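Local coordinates for protein malonate decarboxylase subunit alpha (Acinetobacter baumannii ATCC 17978, PDB 6MPR) that probably serves as the acyl-carrier-protein transferase subunit of malonate decarboxylase, exchanging acetyl for malonyl groups on the carrier during malonate breakdown to acetate, at residues Phe106-Ser117 with Gly133-Tyr143. Residues are numbered along the deposited sequence; the frame is centred on the assembly and turned at random.
Sequences FEKGIARKLDFS and GLLEIGAIHTY
Strands 111-116 and 136-140 run parallel at the border, within this chain, of a parallel eight-stranded sheet, joined through helix 125-131. Leu-114 sits at the middle of the ladder: its N gives a hydrogen bond to Glu-136 O (3.0 Å), and its O receives Gly-138 N (2.9 Å). Next comes a beta bulge, where Asp-115 steps in with its side chain. With chi1 at -81°, its carboxylate swings beside its own backbone N, and OD1 takes the Ala-139 N-H from above the carboxylate plane, 2.9 Å away; OD2 goes to His-91. Past the bulge, Phe-116 O accepts two bonds from His-141, one from the backbone N (2.9 Å) and one from ND1 (3.1 Å), which fixes the imidazole's rotation while NE2 bonds Arg-149. Ser-117 OG then donates to His-141 O (2.7 Å). On the apolar face, Ile-140 CG2 lies over the Phe-116 ring, and Ile-137 CD1 meets its edge at CE1. Nearer the strand starts, the Phe-106 ring lies between Leu-135 CD1, centred over one face 3.9 Å from the centroid, and Ala-111 CB of its own segment, offset toward the rim of the opposite face. The connection is a beta-alpha-beta crossover, and 136-140 is the outermost strand, within this chain, of a parallel alpha/beta sheet.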
# COMPACT_ATOMS: atom_id res chain seq x y z
N PHE A 106 26.66 11.27 9.42
CA PHE A 106 26.70 10.84 10.81
C PHE A 106 28.10 10.94 11.38
O PHE A 106 28.28 11.42 12.50
CB PHE A 106 26.14 9.42 10.92
CG PHE A 106 24.71 9.32 10.44
CD1 PHE A 106 24.42 9.12 9.09
CD2 PHE A 106 23.66 9.48 11.33
CE1 PHE A 106 23.10 9.05 8.65
CE2 PHE A 106 22.35 9.41 10.90
CZ PHE A 106 22.07 9.20 9.55
N GLU A 107 29.10 10.52 10.61
CA GLU A 107 30.48 10.71 11.04
C GLU A 107 30.77 12.17 11.36
O GLU A 107 31.45 12.48 12.34
CB GLU A 107 31.43 10.20 9.96
CG GLU A 107 32.87 10.12 10.40
CD GLU A 107 33.73 9.46 9.34
OE1 GLU A 107 33.17 8.71 8.52
OE2 GLU A 107 34.96 9.71 9.33
N LYS A 108 30.24 13.09 10.55
CA LYS A 108 30.56 14.51 10.70
C LYS A 108 29.72 15.21 11.76
O LYS A 108 29.94 16.40 12.01
CB LYS A 108 30.40 15.23 9.36
CG LYS A 108 31.43 14.86 8.31
CD LYS A 108 31.20 15.58 6.99
CE LYS A 108 32.44 15.50 6.11
NZ LYS A 108 32.23 16.16 4.80
N GLY A 109 28.76 14.53 12.39
CA GLY A 109 27.95 15.18 13.40
C GLY A 109 26.83 16.02 12.86
O GLY A 109 26.25 16.82 13.61
N ILE A 110 26.51 15.88 11.57
CA ILE A 110 25.39 16.62 10.99
C ILE A 110 24.08 15.89 11.26
O ILE A 110 23.09 16.50 11.68
CB ILE A 110 25.63 16.82 9.48
CG1 ILE A 110 26.84 17.75 9.28
CG2 ILE A 110 24.36 17.34 8.81
CD1 ILE A 110 27.42 17.75 7.88
N ALA A 111 24.07 14.58 11.06
CA ALA A 111 22.92 13.72 11.31
C ALA A 111 23.18 12.85 12.53
O ALA A 111 24.33 12.51 12.84
CB ALA A 111 22.62 12.84 10.09
N ARG A 112 22.10 12.48 13.23
CA ARG A 112 22.22 11.57 14.38
C ARG A 112 21.30 10.37 14.24
O ARG A 112 21.72 9.23 14.49
CB ARG A 112 21.92 12.30 15.69
CG ARG A 112 22.54 11.62 16.91
CD ARG A 112 24.05 11.64 16.74
NE ARG A 112 24.81 11.35 17.94
CZ ARG A 112 26.07 11.75 18.13
NH1 ARG A 112 26.69 12.46 17.19
NH2 ARG A 112 26.71 11.44 19.25
N LYS A 113 20.04 10.60 13.85
CA LYS A 113 19.05 9.54 13.76
C LYS A 113 18.84 9.12 12.31
O LYS A 113 18.94 9.93 11.39
CB LYS A 113 17.71 9.97 14.36
CG LYS A 113 17.75 10.31 15.82
CD LYS A 113 16.33 10.63 16.29
CE LYS A 113 16.29 11.21 17.68
NZ LYS A 113 14.88 11.52 18.04
N LEU A 114 18.52 7.85 12.11
CA LEU A 114 18.29 7.33 10.77
C LEU A 114 17.10 6.38 10.78
O LEU A 114 17.06 5.44 11.58
CB LEU A 114 19.53 6.61 10.24
CG LEU A 114 19.33 5.92 8.88
CD1 LEU A 114 19.11 6.98 7.76
CD2 LEU A 114 20.53 5.03 8.57
N ASP A 115 16.13 6.64 9.90
CA ASP A 115 15.09 5.68 9.54
C ASP A 115 15.24 5.39 8.06
O ASP A 115 15.31 6.33 7.25
CB ASP A 115 13.69 6.22 9.84
CG ASP A 115 13.31 6.07 11.30
OD1 ASP A 115 13.02 4.93 11.74
OD2 ASP A 115 13.33 7.08 12.02
N PHE A 116 15.32 4.11 7.70
CA PHE A 116 15.62 3.75 6.31
C PHE A 116 14.96 2.43 5.94
O PHE A 116 14.37 1.75 6.78
CB PHE A 116 17.14 3.69 6.05
CG PHE A 116 17.83 2.47 6.64
CD1 PHE A 116 18.06 2.38 8.00
CD2 PHE A 116 18.29 1.45 5.82
CE1 PHE A 116 18.73 1.27 8.55
CE2 PHE A 116 18.94 0.35 6.34
CZ PHE A 116 19.15 0.24 7.71
N SER A 117 15.05 2.09 4.65
CA SER A 117 14.56 0.81 4.14
C SER A 117 15.64 -0.07 3.55
O SER A 117 15.71 -1.27 3.87
CB SER A 117 13.45 1.05 3.11
OG SER A 117 12.99 -0.20 2.60
N GLY A 133 28.56 5.19 18.37
CA GLY A 133 27.66 6.16 18.96
C GLY A 133 27.30 7.34 18.08
O GLY A 133 26.74 8.31 18.59
N LEU A 134 27.60 7.28 16.79
CA LEU A 134 27.33 8.39 15.88
C LEU A 134 26.05 8.22 15.08
O LEU A 134 25.60 9.18 14.44
CB LEU A 134 28.51 8.58 14.92
CG LEU A 134 29.82 8.98 15.61
CD1 LEU A 134 30.99 8.94 14.64
CD2 LEU A 134 29.70 10.37 16.23
N LEU A 135 25.44 7.04 15.11
CA LEU A 135 24.23 6.77 14.35
C LEU A 135 23.26 6.04 15.25
O LEU A 135 23.62 5.03 15.87
CB LEU A 135 24.55 5.94 13.09
CG LEU A 135 23.42 5.70 12.08
CD1 LEU A 135 23.93 5.50 10.66
CD2 LEU A 135 22.59 4.48 12.48
N GLU A 136 22.04 6.56 15.36
CA GLU A 136 20.98 5.97 16.18
C GLU A 136 19.89 5.49 15.23
O GLU A 136 19.21 6.31 14.61
CB GLU A 136 20.42 6.99 17.17
CG GLU A 136 21.46 7.52 18.18
CD GLU A 136 20.98 8.72 19.00
OE1 GLU A 136 19.77 9.05 18.96
OE2 GLU A 136 21.82 9.34 19.69
N ILE A 137 19.73 4.16 15.12
CA ILE A 137 18.69 3.61 14.26
C ILE A 137 17.33 3.82 14.90
O ILE A 137 17.14 3.55 16.10
CB ILE A 137 18.93 2.12 13.99
CG1 ILE A 137 20.20 1.92 13.18
CG2 ILE A 137 17.77 1.55 13.17
CD1 ILE A 137 20.04 2.26 11.71
N GLY A 138 16.38 4.32 14.12
CA GLY A 138 14.98 4.23 14.49
C GLY A 138 14.47 2.83 14.20
O GLY A 138 14.31 2.02 15.12
N ALA A 139 14.25 2.53 12.93
CA ALA A 139 13.88 1.18 12.53
C ALA A 139 14.23 1.01 11.06
O ALA A 139 14.39 1.98 10.32
CB ALA A 139 12.38 0.90 12.74
N ILE A 140 14.35 -0.25 10.66
CA ILE A 140 14.48 -0.63 9.26
C ILE A 140 13.10 -1.01 8.74
O ILE A 140 12.38 -1.78 9.38
CB ILE A 140 15.46 -1.79 9.08
CG1 ILE A 140 16.71 -1.58 9.95
CG2 ILE A 140 15.83 -1.93 7.61
CD1 ILE A 140 17.62 -2.78 9.98
N HIS A 141 12.73 -0.48 7.58
CA HIS A 141 11.39 -0.57 7.02
C HIS A 141 11.42 -1.26 5.66
O HIS A 141 12.46 -1.36 5.03
CB HIS A 141 10.78 0.84 6.79
CG HIS A 141 10.76 1.73 8.01
ND1 HIS A 141 11.90 2.20 8.62
CD2 HIS A 141 9.71 2.25 8.69
CE1 HIS A 141 11.56 2.96 9.65
NE2 HIS A 141 10.24 3.02 9.70
N THR A 142 10.25 -1.67 5.18
CA THR A 142 10.11 -1.87 3.74
C THR A 142 9.66 -0.53 3.13
O THR A 142 9.16 0.34 3.83
CB THR A 142 9.16 -3.03 3.42
OG1 THR A 142 9.19 -3.34 2.00
CG2 THR A 142 7.73 -2.77 3.86
N TYR A 143 9.90 -0.35 1.83
CA TYR A 143 9.77 0.98 1.22
C TYR A 143 8.43 1.65 1.53
O TYR A 143 8.38 2.76 2.06
CB TYR A 143 9.94 0.91 -0.30
CG TYR A 143 11.33 0.62 -0.80
CD1 TYR A 143 12.44 1.28 -0.29
CD2 TYR A 143 11.53 -0.34 -1.79
CE1 TYR A 143 13.71 1.00 -0.76
CE2 TYR A 143 12.79 -0.62 -2.26
CZ TYR A 143 13.87 0.05 -1.76
OH TYR A 143 15.12 -0.24 -2.22